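Sulfotransferase (Alicyclobacillus acidocaldarius subsp. acidocaldarius, PDB 3RNL) probably transfers a sulfuryl group from a nucleotide donor to an acceptor substrate, and carries magnesium ions in the crystal. Local coordinates at residues A[121-126]-A[138-143]; A[289-292]-A[296-299]; A[51-56]-A[61-66]; A[22-27]-A[189-194]; A[71-76]-A[86-91]. All blocks are in the same frame, centred on the assembly; numbering follows the deposited sequence.

In the fold
Contact 4 opens first: helix 21-29, which follows strand 11-13, waits for its partner helix 188-193 until the fifth strand of the parallel sheet has been laid down. Three shorter loops close within that span. Contact 3 fastens residues 51-56 to helix 60-64; contact 5 then ties helix 70-75 to strand 85-89, next to strand 11-13; contact 1 joins helix 119-132 to helix 140-145. None of these cross; they follow one another in series. Contact 2 comes last, folding residues 296-299 back on helix 273-294. It meets contact 4 through the salt bridge Arg296–Glu190, while contact 5 touches contact 4 where Ala89 packs on Asp25.

Contact 1. Residues A[121-126]-A[138-143]; sequences DRAFSA and LSFRES
Phe140 reaches from the first turn of helix 140-145 to the side of helix 119-132, where it meets Phe124 and Ala123. With CG anti to the backbone N (chi1 179°), its ring is carried across the gap. At the root, CB lies 4.1 Å from Phe124 CE1. Farther out, Phe140 CG is 3.8 Å from Phe124 CD1, and Phe140 CD2 makes the nearest approach to that same carbon, 3.7 Å. Phe124 CD1 thus stands over the centre of the Phe140 ring: a T-shaped (edge-to-face) pair with centroids 5.1 Å apart and planes at 79°, Phe124 giving the edge. Along the other side of the ring, Phe140 CE1 comes within 3.9 Å of Ala123 O. At the tip, Phe140 CZ packs 4.2 Å from Ala123 CB. The start of the Phe140 helix is fixed by a capping box: Glu142 N donates to Ser139 OG at 3.1 Å, and Ser139 N returns a bond to Glu142 OE1. No hydrogen bond joins the two segments. Phe140 also meets the ring of Tyr127, farther along helix 119-132, and touches Leu275 and Leu279 of helix 273-294, so the buried pair sits where three helices converge.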
# COMPACT_ATOMS: atom_id res chain seq x y z
N ASP A 121 10.42 4.67 -9.21
CA ASP A 121 9.20 5.14 -9.87
C ASP A 121 8.13 5.51 -8.86
O ASP A 121 7.37 6.45 -9.07
CB ASP A 121 8.66 4.08 -10.83
CG ASP A 121 9.60 3.84 -12.00
OD1 ASP A 121 9.93 4.82 -12.70
OD2 ASP A 121 10.03 2.70 -12.22
N ARG A 122 8.06 4.75 -7.77
CA ARG A 122 7.07 5.03 -6.72
C ARG A 122 7.31 6.41 -6.12
O ARG A 122 6.37 7.18 -5.87
CB ARG A 122 7.16 3.98 -5.60
CG ARG A 122 5.97 4.03 -4.62
CD ARG A 122 6.38 3.64 -3.20
NE ARG A 122 7.18 4.71 -2.61
CZ ARG A 122 6.67 5.83 -2.11
NH1 ARG A 122 5.34 6.02 -2.11
NH2 ARG A 122 7.47 6.77 -1.62
N ALA A 123 8.58 6.73 -5.86
CA ALA A 123 8.91 8.04 -5.29
C ALA A 123 8.45 9.15 -6.23
O ALA A 123 7.86 10.14 -5.80
CB ALA A 123 10.43 8.15 -5.04
N PHE A 124 8.72 8.98 -7.52
CA PHE A 124 8.35 10.03 -8.47
C PHE A 124 6.83 10.15 -8.57
O PHE A 124 6.30 11.26 -8.74
CB PHE A 124 8.97 9.76 -9.84
CG PHE A 124 8.97 10.96 -10.75
CD1 PHE A 124 9.65 12.11 -10.37
CD2 PHE A 124 8.33 10.92 -11.97
CE1 PHE A 124 9.66 13.22 -11.21
CE2 PHE A 124 8.34 12.02 -12.81
CZ PHE A 124 9.00 13.17 -12.43
N SER A 125 6.14 9.02 -8.47
CA SER A 125 4.68 9.04 -8.48
C SER A 125 4.10 9.82 -7.29
O SER A 125 3.13 10.56 -7.44
CB SER A 125 4.12 7.61 -8.49
OG SER A 125 2.71 7.64 -8.56
N ALA A 126 4.69 9.63 -6.12
CA ALA A 126 4.26 10.37 -4.93
C ALA A 126 4.49 11.87 -5.14
O ALA A 126 3.63 12.69 -4.82
CB ALA A 126 4.99 9.89 -3.70
N LEU A 138 8.02 22.67 -5.21
CA LEU A 138 9.45 22.50 -5.47
C LEU A 138 9.71 21.48 -6.57
O LEU A 138 8.84 20.67 -6.88
CB LEU A 138 10.21 22.09 -4.21
CG LEU A 138 10.15 23.07 -3.03
CD1 LEU A 138 10.72 22.41 -1.78
CD2 LEU A 138 10.87 24.36 -3.34
N SER A 139 10.91 21.52 -7.14
CA SER A 139 11.34 20.46 -8.04
C SER A 139 11.46 19.15 -7.27
O SER A 139 11.54 19.14 -6.04
CB SER A 139 12.70 20.80 -8.64
OG SER A 139 13.71 20.77 -7.64
N PHE A 140 11.44 18.03 -7.99
CA PHE A 140 11.59 16.73 -7.34
C PHE A 140 12.94 16.68 -6.64
O PHE A 140 13.06 16.14 -5.54
CB PHE A 140 11.48 15.63 -8.40
CG PHE A 140 11.64 14.23 -7.86
CD1 PHE A 140 10.86 13.77 -6.81
CD2 PHE A 140 12.56 13.36 -8.43
CE1 PHE A 140 11.00 12.46 -6.32
CE2 PHE A 140 12.71 12.06 -7.95
CZ PHE A 140 11.92 11.61 -6.91
N ARG A 141 13.96 17.26 -7.27
CA ARG A 141 15.30 17.24 -6.67
C ARG A 141 15.30 17.90 -5.29
O ARG A 141 15.86 17.35 -4.33
CB ARG A 141 16.31 17.93 -7.59
CG ARG A 141 17.74 17.72 -7.16
CD ARG A 141 18.71 18.52 -8.02
NE ARG A 141 18.73 18.15 -9.45
CZ ARG A 141 19.35 17.08 -9.93
NH1 ARG A 141 19.95 16.23 -9.11
NH2 ARG A 141 19.36 16.84 -11.24
N GLU A 142 14.68 19.07 -5.21
CA GLU A 142 14.56 19.80 -3.95
C GLU A 142 13.65 19.09 -2.95
O GLU A 142 13.91 19.08 -1.75
CB GLU A 142 13.99 21.21 -4.20
CG GLU A 142 14.91 22.12 -5.00
CD GLU A 142 14.23 23.44 -5.35
OE1 GLU A 142 13.32 23.43 -6.22
OE2 GLU A 142 14.59 24.47 -4.74
N SER A 143 12.58 18.50 -3.46
CA SER A 143 11.61 17.79 -2.62
C SER A 143 12.27 16.57 -1.95
O SER A 143 12.05 16.30 -0.77
CB SER A 143 10.37 17.39 -3.44
OG SER A 143 9.24 17.11 -2.62

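Contact 2. Residues A[289-292]-A[296-299]; sequences RLEA and RDLS
Glu291, near the C-terminal end of helix 273-294, faces the chain that doubles back along residues 296-299, and its CA lies 5.3 Å from that of Arg296. Arg296 N donates to Glu291 O at 3.3 Å, a long bond bent to 140° though directed at a lone pair in the carbonyl plane. Beside it, Glu291 CA approaches Arg296 O at 3.3 Å in a CA-H...O contact. The side chain adds a shorter link: extended beyond CG, Glu291 runs along Leu298 in the opposite sense and takes Leu298 N on OE2 at 2.7 Å, on the anti side of the carboxylate. Glu291 OE2 is also 3.5 Å from Asp297 OD1; Arg302 forms salt bridges with both oxygens, which probably offsets the closeness of two acids. The other oxygen, Asp297 OD2, closes an Asx turn by accepting from Ser299 N at 2.9 Å, from above the carboxylate plane, while Ser299 OG donates to the syn lone pair of the same Asp297 OD2. On the buried side, Leu290 CD2 meets Leu298 CD1 at 3.6 Å, the two side chains crossing at about a right angle. Leu290 continues onto Tyr167 and Val171 of helix 167-178, whereas Leu298 and Arg296 rest on Leu187 of strand 183-187.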
# COMPACT_ATOMS: atom_id res chain seq x y z
N ARG A 289 17.69 -7.58 -0.57
CA ARG A 289 17.11 -8.23 0.61
C ARG A 289 15.67 -8.67 0.36
O ARG A 289 15.25 -9.75 0.78
CB ARG A 289 17.15 -7.30 1.83
CG ARG A 289 18.56 -7.02 2.36
CD ARG A 289 18.53 -6.31 3.72
NE ARG A 289 18.00 -4.95 3.65
CZ ARG A 289 18.74 -3.86 3.44
NH1 ARG A 289 20.05 -3.97 3.28
NH2 ARG A 289 18.17 -2.67 3.39
N LEU A 290 14.93 -7.82 -0.33
CA LEU A 290 13.54 -8.10 -0.65
C LEU A 290 13.42 -9.33 -1.56
O LEU A 290 12.52 -10.16 -1.36
CB LEU A 290 12.88 -6.87 -1.31
CG LEU A 290 11.42 -6.98 -1.75
CD1 LEU A 290 10.53 -7.15 -0.53
CD2 LEU A 290 11.02 -5.72 -2.55
N GLU A 291 14.30 -9.45 -2.56
CA GLU A 291 14.28 -10.61 -3.46
C GLU A 291 14.30 -11.92 -2.68
O GLU A 291 13.52 -12.85 -2.94
CB GLU A 291 15.48 -10.59 -4.42
CG GLU A 291 15.41 -9.51 -5.48
CD GLU A 291 16.59 -9.55 -6.43
OE1 GLU A 291 17.71 -9.92 -6.00
OE2 GLU A 291 16.40 -9.21 -7.62
N ALA A 292 15.20 -11.98 -1.71
CA ALA A 292 15.34 -13.19 -0.89
C ALA A 292 14.11 -13.42 -0.01
O ALA A 292 13.73 -14.57 0.26
CB ALA A 292 16.59 -13.10 -0.03
N ARG A 296 11.60 -14.03 -5.32
CA ARG A 296 11.60 -13.77 -6.74
C ARG A 296 12.61 -12.70 -7.10
O ARG A 296 13.00 -11.90 -6.26
CB ARG A 296 10.19 -13.40 -7.23
CG ARG A 296 9.66 -12.11 -6.67
CD ARG A 296 8.20 -11.94 -7.05
NE ARG A 296 8.01 -11.98 -8.50
CZ ARG A 296 6.83 -11.86 -9.11
NH1 ARG A 296 5.72 -11.69 -8.39
NH2 ARG A 296 6.76 -11.90 -10.43
N ASP A 297 13.02 -12.71 -8.37
CA ASP A 297 14.03 -11.78 -8.85
C ASP A 297 13.41 -10.45 -9.30
O ASP A 297 12.33 -10.42 -9.89
CB ASP A 297 14.82 -12.42 -9.99
CG ASP A 297 15.60 -11.41 -10.79
OD1 ASP A 297 16.79 -11.21 -10.46
OD2 ASP A 297 15.03 -10.83 -11.74
N LEU A 298 14.04 -9.38 -8.86
CA LEU A 298 13.67 -7.98 -9.09
C LEU A 298 14.42 -7.24 -10.21
O LEU A 298 14.52 -6.01 -10.17
CB LEU A 298 13.54 -7.17 -7.79
CG LEU A 298 12.45 -7.84 -6.93
CD1 LEU A 298 12.39 -7.22 -5.53
CD2 LEU A 298 11.08 -7.80 -7.62
N SER A 299 15.14 -7.98 -11.04
CA SER A 299 16.00 -7.36 -12.05
C SER A 299 15.29 -6.30 -12.90
O SER A 299 15.94 -5.40 -13.43
CB SER A 299 16.67 -8.43 -12.93
OG SER A 299 15.70 -9.20 -13.63

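Contact 3. Residues A[51-56]-A[61-66]; sequences PERFTG and GMNLYT
The loop leading into helix 60-64 is pinned to that helix by one side-chain amide, that of Asn63, which grips both backbone polar groups of Phe54. Phe54 N donates to Asn63 OD1 at 2.9 Å, almost straight at 176°, and Asn63 ND2 returns a bond to Phe54 O at 3.0 Å and 168°. Each bond falls on a lone pair in the plane of its acceptor carbonyl, and Phe54 O also lies close to the amide plane, so the two bonds together fix the rotation of the amide. Water carries the pattern outward: one molecule sits 2.7 Å from Asn63 OD1, and another accepts from Asn63 ND2 at 3.2 Å and from Arg53 NH2 at 3.3 Å, this water lying in the plane of the Arg53 guanidinium, at its edge. Inward, the Phe54 ring lies within 20° of the amide plane, its CD2 3.3 Å from Asn63 OD1 and 3.6 Å from CB of Met62, a selenomethionine. Phe50 meets the same ring edge-to-face, and Tyr96 also touches it. An amide bonded to the N-H and C=O of one extended residue imitates the paired backbone bonds of a neighbouring strand; here it closes a short loop-to-helix connection in the sulfotransferase fold.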
# COMPACT_ATOMS: atom_id res chain seq x y z
N PRO A 51 2.14 10.08 14.43
CA PRO A 51 2.52 11.18 15.32
C PRO A 51 1.27 11.86 15.86
O PRO A 51 0.16 11.52 15.43
CB PRO A 51 3.24 12.15 14.37
CG PRO A 51 2.61 11.89 13.03
CD PRO A 51 2.36 10.39 13.01
N GLU A 52 1.41 12.83 16.76
CA GLU A 52 0.24 13.48 17.33
C GLU A 52 -0.61 14.12 16.24
O GLU A 52 -1.84 14.07 16.29
CB GLU A 52 0.62 14.53 18.37
CG GLU A 52 -0.59 15.14 19.04
CD GLU A 52 -0.22 16.21 20.06
OE1 GLU A 52 0.92 16.71 20.01
OE2 GLU A 52 -1.08 16.53 20.91
N ARG A 53 0.04 14.78 15.30
CA ARG A 53 -0.66 15.26 14.12
C ARG A 53 0.29 15.44 12.94
O ARG A 53 1.49 15.69 13.12
CB ARG A 53 -1.45 16.55 14.40
CG ARG A 53 -0.64 17.81 14.37
CD ARG A 53 -1.51 19.07 14.56
NE ARG A 53 -2.40 19.34 13.43
CZ ARG A 53 -2.09 20.14 12.41
NH1 ARG A 53 -0.91 20.74 12.37
NH2 ARG A 53 -2.97 20.33 11.43
N PHE A 54 -0.24 15.31 11.73
CA PHE A 54 0.56 15.51 10.52
C PHE A 54 0.53 16.99 10.18
O PHE A 54 -0.54 17.62 10.21
CB PHE A 54 0.01 14.69 9.36
CG PHE A 54 0.05 13.21 9.59
CD1 PHE A 54 1.27 12.54 9.60
CD2 PHE A 54 -1.12 12.49 9.83
CE1 PHE A 54 1.33 11.16 9.82
CE2 PHE A 54 -1.07 11.11 10.06
CZ PHE A 54 0.15 10.44 10.05
N THR A 55 1.71 17.54 9.98
CA THR A 55 1.90 18.98 9.81
C THR A 55 2.11 19.56 8.41
O THR A 55 2.29 20.77 8.27
CB THR A 55 3.05 19.42 10.68
OG1 THR A 55 4.26 18.88 10.13
CG2 THR A 55 2.85 18.87 12.08
N GLY A 56 2.17 18.72 7.39
CA GLY A 56 2.50 19.20 6.05
C GLY A 56 1.33 19.86 5.34
O GLY A 56 0.18 19.71 5.75
N GLY A 61 -6.23 15.41 5.52
CA GLY A 61 -6.92 14.15 5.32
C GLY A 61 -6.44 13.02 6.21
O GLY A 61 -7.23 12.23 6.74
N MSE A 62 -5.13 12.92 6.41
CA MSE A 62 -4.63 11.85 7.26
C MSE A 62 -4.91 12.15 8.73
O MSE A 62 -4.96 11.25 9.55
CB MSE A 62 -3.13 11.59 7.01
CG MSE A 62 -2.86 10.85 5.70
SE MSE A 62 -3.37 8.95 5.81
CE MSE A 62 -1.89 8.35 6.88
N ASN A 63 -5.09 13.42 9.07
CA ASN A 63 -5.54 13.74 10.42
C ASN A 63 -7.04 13.50 10.61
O ASN A 63 -7.48 12.94 11.61
CB ASN A 63 -5.26 15.21 10.75
CG ASN A 63 -3.78 15.51 10.89
OD1 ASN A 63 -3.01 14.69 11.38
ND2 ASN A 63 -3.37 16.70 10.44
N LEU A 64 -7.80 14.07 9.68
CA LEU A 64 -9.26 14.16 9.73
C LEU A 64 -10.12 13.03 9.19
O LEU A 64 -11.26 12.86 9.64
CB LEU A 64 -9.72 15.50 9.13
CG LEU A 64 -9.06 16.71 9.79
CD1 LEU A 64 -9.53 18.00 9.14
CD2 LEU A 64 -9.36 16.72 11.28
N TYR A 65 -9.64 12.34 8.14
CA TYR A 65 -10.48 11.33 7.48
C TYR A 65 -10.17 9.91 7.94
O TYR A 65 -10.87 8.98 7.57
CB TYR A 65 -10.35 11.37 5.95
CG TYR A 65 -10.45 12.74 5.33
CD1 TYR A 65 -11.10 13.79 5.98
CD2 TYR A 65 -9.87 12.99 4.09
CE1 TYR A 65 -11.16 15.06 5.40
CE2 TYR A 65 -9.93 14.25 3.51
CZ TYR A 65 -10.57 15.27 4.17
OH TYR A 65 -10.58 16.51 3.57
N THR A 66 -9.14 9.76 8.76
CA THR A 66 -8.79 8.44 9.28
C THR A 66 -9.80 8.07 10.37
O THR A 66 -10.42 8.95 11.00
CB THR A 66 -7.34 8.43 9.83
OG1 THR A 66 -7.10 9.63 10.56
CG2 THR A 66 -6.34 8.38 8.67
O HOH W 1 -3.36 12.88 13.39
O HOH W 2 -5.70 18.86 10.38

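Contact 4. Residues A[22-27]-A[189-194]; sequences SSLDRY and EEFARD
Phe191 reaches from helix 188-193 to helix 21-29, where its ring meets Leu24, Tyr27 and Ser23. Helix 21-29 follows strand 11-13 in a parallel-sheet α/β fold of the P-loop clan, the place where sulfotransferases usually have their phosphosulfate-binding loop and the helix after it. The segment axes stay 11.8 Å apart at closest and run at 51° to each other, too far for backbone packing, so one ring bridges most of the distance. A chi1 of 178° places CG of Phe191 opposite the backbone N and swings the ring outward, far end first.

The tight side is the buried one, where Leu24 and Tyr27 meet the ring at several points. Phe191 CZ comes to 3.6 Å of Tyr27 CE2, and the two rings meet rim to rim, planes at 45°, neither lying over the other's face. The same CZ approaches the backbone at Leu24 N, 3.7 Å away, while Phe191 CE1 is 4.1 Å from Leu24 CD1. Met115 of strand 111-116 lies against both Leu24 and Phe191; Val198 of helix 195-206 touches Phe191, and Val199 of that helix touches Tyr27.

Toward solvent the contact has less to it: Ser23 is partly exposed and adds little, offering its CB as the touching side-chain atom. No hydrogen bond crosses between the segments on either side, and the polar links of helix 188-193 point elsewhere, such as Glu190 to Arg296. Ser23 CB stands at the edge of the Phe191 ring, near its plane, 3.9 Å from CE2.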
# COMPACT_ATOMS: atom_id res chain seq x y z
N SER A 22 -5.20 1.17 -5.87
CA SER A 22 -6.51 1.76 -6.12
C SER A 22 -7.26 1.00 -7.22
O SER A 22 -8.46 0.71 -7.08
CB SER A 22 -6.38 3.24 -6.47
OG SER A 22 -7.64 3.78 -6.80
N SER A 23 -6.57 0.67 -8.30
CA SER A 23 -7.19 -0.09 -9.37
C SER A 23 -7.48 -1.52 -8.92
O SER A 23 -8.55 -2.06 -9.18
CB SER A 23 -6.31 -0.09 -10.63
OG SER A 23 -6.21 1.22 -11.15
N LEU A 24 -6.53 -2.12 -8.21
CA LEU A 24 -6.72 -3.48 -7.74
C LEU A 24 -7.99 -3.57 -6.88
O LEU A 24 -8.81 -4.48 -7.04
CB LEU A 24 -5.50 -3.95 -6.94
CG LEU A 24 -5.62 -5.35 -6.34
CD1 LEU A 24 -5.73 -6.38 -7.46
CD2 LEU A 24 -4.42 -5.64 -5.43
N ASP A 25 -8.12 -2.63 -5.95
CA ASP A 25 -9.31 -2.55 -5.11
C ASP A 25 -10.59 -2.46 -5.97
O ASP A 25 -11.55 -3.19 -5.75
CB ASP A 25 -9.16 -1.35 -4.15
CG ASP A 25 -10.42 -1.04 -3.36
OD1 ASP A 25 -11.54 -1.38 -3.80
OD2 ASP A 25 -10.29 -0.40 -2.28
N ARG A 26 -10.58 -1.56 -6.95
CA ARG A 26 -11.73 -1.39 -7.83
C ARG A 26 -12.11 -2.70 -8.54
O ARG A 26 -13.28 -3.09 -8.59
CB ARG A 26 -11.46 -0.27 -8.84
CG ARG A 26 -12.58 -0.01 -9.83
CD ARG A 26 -12.47 1.41 -10.40
NE ARG A 26 -11.08 1.76 -10.69
CZ ARG A 26 -10.47 1.52 -11.85
NH1 ARG A 26 -11.15 0.94 -12.83
NH2 ARG A 26 -9.20 1.87 -12.03
N TYR A 27 -11.10 -3.38 -9.09
CA TYR A 27 -11.35 -4.63 -9.79
C TYR A 27 -11.87 -5.75 -8.87
O TYR A 27 -12.79 -6.48 -9.24
CB TYR A 27 -10.10 -5.11 -10.51
CG TYR A 27 -9.58 -4.13 -11.53
CD1 TYR A 27 -10.43 -3.22 -12.14
CD2 TYR A 27 -8.24 -4.13 -11.89
CE1 TYR A 27 -9.95 -2.31 -13.09
CE2 TYR A 27 -7.75 -3.23 -12.82
CZ TYR A 27 -8.61 -2.33 -13.42
OH TYR A 27 -8.12 -1.45 -14.36
N GLU A 189 4.30 -3.96 -12.08
CA GLU A 189 4.61 -4.16 -13.49
C GLU A 189 3.82 -5.36 -14.10
O GLU A 189 3.35 -5.30 -15.26
CB GLU A 189 6.13 -4.28 -13.65
CG GLU A 189 6.94 -3.01 -13.16
CD GLU A 189 7.15 -2.84 -11.61
OE1 GLU A 189 6.94 -3.80 -10.81
OE2 GLU A 189 7.57 -1.71 -11.20
N GLU A 190 3.65 -6.42 -13.33
CA GLU A 190 2.84 -7.56 -13.77
C GLU A 190 1.36 -7.18 -13.82
O GLU A 190 0.64 -7.56 -14.75
CB GLU A 190 3.03 -8.76 -12.85
CG GLU A 190 4.09 -9.72 -13.33
CD GLU A 190 5.26 -9.81 -12.39
OE1 GLU A 190 6.40 -9.55 -12.83
OE2 GLU A 190 5.04 -10.15 -11.21
N PHE A 191 0.91 -6.43 -12.82
CA PHE A 191 -0.47 -5.98 -12.78
C PHE A 191 -0.78 -5.08 -13.98
O PHE A 191 -1.87 -5.16 -14.56
CB PHE A 191 -0.74 -5.26 -11.45
CG PHE A 191 -2.13 -4.70 -11.31
CD1 PHE A 191 -3.23 -5.54 -11.24
CD2 PHE A 191 -2.33 -3.32 -11.22
CE1 PHE A 191 -4.52 -5.02 -11.09
CE2 PHE A 191 -3.60 -2.80 -11.08
CZ PHE A 191 -4.70 -3.65 -11.01
N ALA A 192 0.18 -4.25 -14.36
CA ALA A 192 -0.04 -3.33 -15.47
C ALA A 192 -0.14 -4.10 -16.79
O ALA A 192 -0.94 -3.77 -17.66
CB ALA A 192 1.08 -2.30 -15.54
N ARG A 193 0.68 -5.13 -16.91
CA ARG A 193 0.73 -5.94 -18.12
C ARG A 193 -0.53 -6.79 -18.30
O ARG A 193 -1.08 -6.87 -19.40
CB ARG A 193 1.99 -6.81 -18.10
CG ARG A 193 1.95 -8.02 -19.03
CD ARG A 193 3.35 -8.57 -19.25
NE ARG A 193 4.17 -8.51 -18.04
CZ ARG A 193 4.31 -9.51 -17.18
NH1 ARG A 193 5.08 -9.36 -16.11
NH2 ARG A 193 3.68 -10.66 -17.38
N ASP A 194 -0.98 -7.44 -17.23
CA ASP A 194 -2.11 -8.36 -17.32
C ASP A 194 -2.99 -8.27 -16.08
O ASP A 194 -2.95 -9.16 -15.24
CB ASP A 194 -1.59 -9.78 -17.47
CG ASP A 194 -2.65 -10.75 -17.96
OD1 ASP A 194 -3.86 -10.46 -17.81
OD2 ASP A 194 -2.25 -11.81 -18.48

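Contact 5. Residues A[71-76]-A[86-91]; sequences DAYMRL and VGEASV
A single hydrogen bond carries the polar part of this contact: Tyr73 OH donates to Glu88 OE2 at 2.6 Å. The hydroxyl arrives on the anti side of that oxygen, 19° out of the carboxylate plane. Seen from the tyrosine, the acid lies at the ring edge, with Glu88 OE2 also 3.3 Å from Tyr73 CE1, and the ring and carboxylate planes stand nearly perpendicular, at 85°. The Glu88 side chain bends sharply at chi2 (-105°), bringing the carboxylate to the tyrosine hydroxyl; its two oxygens serve different partners. Ser90 OG, two residues along the chain, donates to Glu88 OE1 at 2.7 Å, nearly along the C-O axis. Tyr93 OH pairs with Glu88 OE2 as a second hydroxyl, so the buried carboxylate is held by three hydroxyl groups in all; Ser90 OG is itself bonded to His43 N.

Backbone bonding places the acid in the sheet. Strand 85-89 runs between strands 34-35 and 11-13 of the parallel sheet at the core of this α/β fold; Gly87 pairs with Tyr35, and Glu88 with Ile13. Helix 70-75 precedes the strand, and Tyr73 reaches from it toward the sheet.

Van der Waals contact across the two segments adds little: Glu88 CG lies 3.6 Å from Tyr73 OH, and Glu88 CD 3.8 Å from Tyr73 CE1. Aromatic partners beyond the segments hold the tyrosine: Phe44 stacks on its ring, and Phe45 and Phe77 meet it edge-to-face.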
# COMPACT_ATOMS: atom_id res chain seq x y z
N ASP A 71 -15.83 1.22 16.91
CA ASP A 71 -17.22 1.09 16.49
C ASP A 71 -17.42 1.67 15.09
O ASP A 71 -18.11 1.07 14.26
CB ASP A 71 -18.16 1.79 17.48
CG ASP A 71 -18.21 1.09 18.84
OD1 ASP A 71 -17.88 -0.11 18.91
OD2 ASP A 71 -18.60 1.75 19.83
N ALA A 72 -16.82 2.83 14.84
CA ALA A 72 -16.91 3.47 13.53
C ALA A 72 -16.23 2.59 12.49
O ALA A 72 -16.69 2.45 11.35
CB ALA A 72 -16.28 4.84 13.55
N TYR A 73 -15.12 1.98 12.88
CA TYR A 73 -14.43 1.10 11.93
C TYR A 73 -15.33 -0.08 11.56
O TYR A 73 -15.46 -0.43 10.38
CB TYR A 73 -13.09 0.61 12.50
CG TYR A 73 -12.34 -0.26 11.53
CD1 TYR A 73 -11.73 0.29 10.41
CD2 TYR A 73 -12.26 -1.63 11.71
CE1 TYR A 73 -11.05 -0.52 9.49
CE2 TYR A 73 -11.59 -2.44 10.81
CZ TYR A 73 -10.99 -1.87 9.71
OH TYR A 73 -10.32 -2.68 8.81
N MSE A 74 -15.95 -0.71 12.56
CA MSE A 74 -16.79 -1.86 12.27
C MSE A 74 -17.98 -1.49 11.38
O MSE A 74 -18.43 -2.30 10.57
CB MSE A 74 -17.26 -2.54 13.57
CG MSE A 74 -16.10 -3.13 14.38
SE MSE A 74 -15.03 -4.39 13.31
CE MSE A 74 -16.51 -5.46 12.72
N ARG A 75 -18.47 -0.25 11.50
CA ARG A 75 -19.59 0.20 10.68
C ARG A 75 -19.25 0.31 9.19
O ARG A 75 -20.14 0.38 8.35
CB ARG A 75 -20.22 1.50 11.20
CG ARG A 75 -21.02 1.32 12.49
CD ARG A 75 -21.85 2.57 12.85
NE ARG A 75 -21.03 3.78 12.92
CZ ARG A 75 -20.48 4.27 14.03
NH1 ARG A 75 -20.65 3.65 15.19
NH2 ARG A 75 -19.76 5.39 13.97
N LEU A 76 -17.96 0.32 8.85
CA LEU A 76 -17.56 0.34 7.44
C LEU A 76 -18.09 -0.88 6.71
O LEU A 76 -18.21 -0.89 5.49
CB LEU A 76 -16.04 0.34 7.31
CG LEU A 76 -15.36 1.61 7.77
CD1 LEU A 76 -13.85 1.52 7.47
CD2 LEU A 76 -15.99 2.84 7.09
N VAL A 86 -14.04 -10.20 2.54
CA VAL A 86 -14.39 -8.85 2.95
C VAL A 86 -13.10 -8.12 3.27
O VAL A 86 -12.34 -8.54 4.15
CB VAL A 86 -15.32 -8.86 4.21
CG1 VAL A 86 -15.62 -7.43 4.69
CG2 VAL A 86 -16.64 -9.57 3.89
N GLY A 87 -12.87 -6.96 2.66
CA GLY A 87 -11.54 -6.40 2.80
C GLY A 87 -11.53 -4.91 2.96
O GLY A 87 -12.56 -4.26 2.87
N GLU A 88 -10.37 -4.38 3.33
CA GLU A 88 -10.25 -2.96 3.61
C GLU A 88 -8.87 -2.54 3.16
O GLU A 88 -7.91 -3.29 3.32
CB GLU A 88 -10.42 -2.70 5.11
CG GLU A 88 -10.50 -1.21 5.48
CD GLU A 88 -9.21 -0.71 6.13
OE1 GLU A 88 -8.61 0.26 5.60
OE2 GLU A 88 -8.80 -1.29 7.17
N ALA A 89 -8.77 -1.34 2.59
CA ALA A 89 -7.52 -0.88 1.97
C ALA A 89 -7.02 0.44 2.54
O ALA A 89 -7.70 1.47 2.39
CB ALA A 89 -7.71 -0.71 0.46
N SER A 90 -5.84 0.43 3.14
CA SER A 90 -5.16 1.67 3.57
C SER A 90 -3.68 1.52 3.21
O SER A 90 -3.03 0.58 3.67
CB SER A 90 -5.29 1.85 5.09
OG SER A 90 -6.64 2.08 5.46
N VAL A 91 -3.15 2.44 2.40
CA VAL A 91 -1.85 2.22 1.78
C VAL A 91 -0.63 2.36 2.69
O VAL A 91 0.46 1.92 2.32
CB VAL A 91 -1.66 3.10 0.54
CG1 VAL A 91 -2.72 2.76 -0.51
CG2 VAL A 91 -1.70 4.57 0.92